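Local atomic coordinates of yeast Cdc13 OB4 (Candida glabrata, PDB entry 3RMH), a protein that forms a dimer as the C-terminal OB-fold domain (OB4) of the telomere protein Cdc13, which as a whole probably binds DNA. Residues Val39-Asp44 with Asp90-Leu95. The protein carries 2 engineered substitutions. Numbering follows the deposited sequence.
Sequences VEIVYD and DIFTPL
Phe92, whose ring lies against Val39 and Ile41, has its carbonyl oxygen tied back into its own segment: Phe92 O accepts a hydrogen bond from Leu95 N at 2.8 Å. A second, longer backbone bond, Thr93 N to Asp90 O at 3.2 Å, closes the preceding turn; the chain then ends in a 3-10 segment, and the CB of Phe92 points toward strand 28-42. The meeting itself is apolar. Val39 CG1 sits almost exactly over the middle of the Phe92 ring, 3.7 Å from its centroid and 7° off the ring normal, a CH-pi contact. With CG1 anti to the Val39 backbone N (chi1 178°), the other methyl, CG2, is left to lean on the base of the ring, 4.0 Å from Phe92 CD1. Two residues along, on the same face of the strand, Ile41 meets the CD2-CE2 side of the ring with the end of its chain. Its CD1 comes to 3.7 Å from Phe92 CE2, arriving obliquely, and an extended second torsion (chi2 166°) carries the methyl there. Ile91 CG1 covers the opposite face of the ring toward its rim, 3.5 Å above the plane, leaving the phenyl between Val39 and its own neighbour in sequence. Ile47 of the adjoining strand 46-52 also touches both Val39 and Phe92, while Leu95 turns to Ile124 and Leu127 of helix 124-134. Between Val39 and Ile41 in the strand, Glu40 points away from the loop and makes a salt bridge through OE1 with Arg48 NH1 of the second subunit. Alternation along this OB-fold strand thus sorts its chemistry: Val39 and Ile41 join the loop before strand 99-108 to the sheet by dispersion and aromatic packing, while Glu40 contributes a salt bridge across the dimer interface.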
loop_
_atom_site.group_PDB
_atom_site.type_symbol
_atom_site.label_atom_id
_atom_site.label_comp_id
_atom_site.label_asym_id
_atom_site.label_seq_id
_atom_site.Cartn_x
_atom_site.Cartn_y
_atom_site.Cartn_z
ATOM N N VAL B 39 1.345 11.399 -0.868
ATOM C CA VAL B 39 0.884 11.247 -2.230
ATOM C C VAL B 39 2.052 10.765 -3.073
ATOM O O VAL B 39 3.172 11.244 -2.936
ATOM C CB VAL B 39 0.324 12.560 -2.812
ATOM C CG1 VAL B 39 -0.103 12.347 -4.246
ATOM C CG2 VAL B 39 -0.858 13.069 -1.981
ATOM N N GLU B 40 1.787 9.801 -3.940
ATOM C CA GLU B 40 2.814 9.310 -4.828
ATOM C C GLU B 40 2.279 9.365 -6.241
ATOM O O GLU B 40 1.117 9.045 -6.485
ATOM C CB GLU B 40 3.205 7.886 -4.442
ATOM C CG GLU B 40 4.197 7.253 -5.380
ATOM C CD GLU B 40 4.951 6.113 -4.728
ATOM O OE1 GLU B 40 4.485 5.616 -3.679
ATOM O OE2 GLU B 40 6.015 5.731 -5.259
ATOM N N ILE B 41 3.121 9.812 -7.165
ATOM C CA ILE B 41 2.743 9.892 -8.566
ATOM C C ILE B 41 3.573 8.918 -9.396
ATOM O O ILE B 41 4.788 8.847 -9.242
ATOM C CB ILE B 41 2.951 11.303 -9.104
ATOM C CG1 ILE B 41 2.052 12.295 -8.360
ATOM C CG2 ILE B 41 2.664 11.349 -10.593
ATOM C CD1 ILE B 41 2.443 13.756 -8.606
ATOM N N VAL B 42 2.906 8.166 -10.263
ATOM C CA VAL B 42 3.588 7.270 -11.192
ATOM C C VAL B 42 3.357 7.768 -12.617
ATOM O O VAL B 42 2.313 7.503 -13.213
ATOM C CB VAL B 42 3.087 5.822 -11.054
ATOM C CG1 VAL B 42 3.802 4.912 -12.039
ATOM C CG2 VAL B 42 3.296 5.327 -9.633
ATOM N N TYR B 43 4.325 8.515 -13.142
ATOM C CA TYR B 43 4.220 9.119 -14.468
ATOM C C TYR B 43 2.942 9.940 -14.589
ATOM O O TYR B 43 2.614 10.715 -13.695
ATOM C CB TYR B 43 4.281 8.038 -15.547
ATOM C CG TYR B 43 5.442 7.092 -15.350
ATOM C CD1 TYR B 43 6.647 7.285 -16.015
ATOM C CD2 TYR B 43 5.339 6.018 -14.480
ATOM C CE1 TYR B 43 7.713 6.423 -15.826
ATOM C CE2 TYR B 43 6.395 5.154 -14.282
ATOM C CZ TYR B 43 7.578 5.358 -14.955
ATOM O OH TYR B 43 8.623 4.488 -14.748
ATOM N N ASP B 44 2.230 9.774 -15.697
ATOM C CA ASP B 44 0.920 10.391 -15.855
ATOM C C ASP B 44 -0.151 9.308 -15.842
ATOM O O ASP B 44 -1.251 9.491 -16.375
ATOM C CB ASP B 44 0.851 11.194 -17.151
ATOM C CG ASP B 44 1.354 10.413 -18.348
ATOM O OD1 ASP B 44 1.280 9.165 -18.322
ATOM O OD2 ASP B 44 1.826 11.052 -19.314
ATOM N N ASP B 90 3.695 19.355 -6.771
ATOM C CA ASP B 90 3.403 20.623 -6.117
ATOM C C ASP B 90 1.909 20.846 -5.896
ATOM O O ASP B 90 1.516 21.513 -4.941
ATOM C CB ASP B 90 4.006 21.788 -6.905
ATOM C CG ASP B 90 5.506 21.639 -7.106
ATOM O OD1 ASP B 90 6.171 21.026 -6.239
ATOM O OD2 ASP B 90 6.020 22.127 -8.134
ATOM N N ILE B 91 1.066 20.299 -6.768
ATOM C CA ILE B 91 -0.369 20.533 -6.599
ATOM C C ILE B 91 -0.902 19.870 -5.336
ATOM O O ILE B 91 -1.942 20.266 -4.819
ATOM C CB ILE B 91 -1.212 20.093 -7.816
ATOM C CG1 ILE B 91 -1.259 18.566 -7.930
ATOM C CG2 ILE B 91 -0.732 20.787 -9.093
ATOM C CD1 ILE B 91 -2.154 18.072 -9.052
ATOM N N PHE B 92 -0.192 18.864 -4.829
ATOM C CA PHE B 92 -0.640 18.181 -3.618
ATOM C C PHE B 92 -0.187 18.836 -2.304
ATOM O O PHE B 92 -0.768 18.598 -1.244
ATOM C CB PHE B 92 -0.248 16.704 -3.670
ATOM C CG PHE B 92 -0.859 15.978 -4.838
ATOM C CD1 PHE B 92 -2.181 15.561 -4.797
ATOM C CD2 PHE B 92 -0.125 15.749 -5.986
ATOM C CE1 PHE B 92 -2.750 14.909 -5.869
ATOM C CE2 PHE B 92 -0.695 15.094 -7.066
ATOM C CZ PHE B 92 -2.005 14.674 -7.003
ATOM N N THR B 93 0.835 19.675 -2.377
ATOM C CA THR B 93 1.408 20.276 -1.162
ATOM C C THR B 93 0.404 20.907 -0.187
ATOM O O THR B 93 0.496 20.683 1.022
ATOM C CB THR B 93 2.499 21.291 -1.520
ATOM O OG1 THR B 93 3.558 20.600 -2.192
ATOM C CG2 THR B 93 3.034 21.971 -0.262
ATOM N N PRO B 94 -0.555 21.704 -0.701
ATOM C CA PRO B 94 -1.511 22.330 0.220
ATOM C C PRO B 94 -2.447 21.338 0.905
ATOM O O PRO B 94 -3.102 21.694 1.880
ATOM C CB PRO B 94 -2.314 23.278 -0.690
ATOM C CG PRO B 94 -1.437 23.494 -1.889
ATOM C CD PRO B 94 -0.750 22.168 -2.086
ATOM N N LEU B 95 -2.511 20.107 0.410
ATOM C CA LEU B 95 -3.446 19.125 0.967
ATOM C C LEU B 95 -2.851 18.264 2.103
ATOM O O LEU B 95 -3.587 17.599 2.838
ATOM C CB LEU B 95 -3.983 18.235 -0.157
ATOM C CG LEU B 95 -4.470 19.005 -1.395
ATOM C CD1 LEU B 95 -4.894 18.049 -2.531
ATOM C CD2 LEU B 95 -5.584 19.991 -1.049
#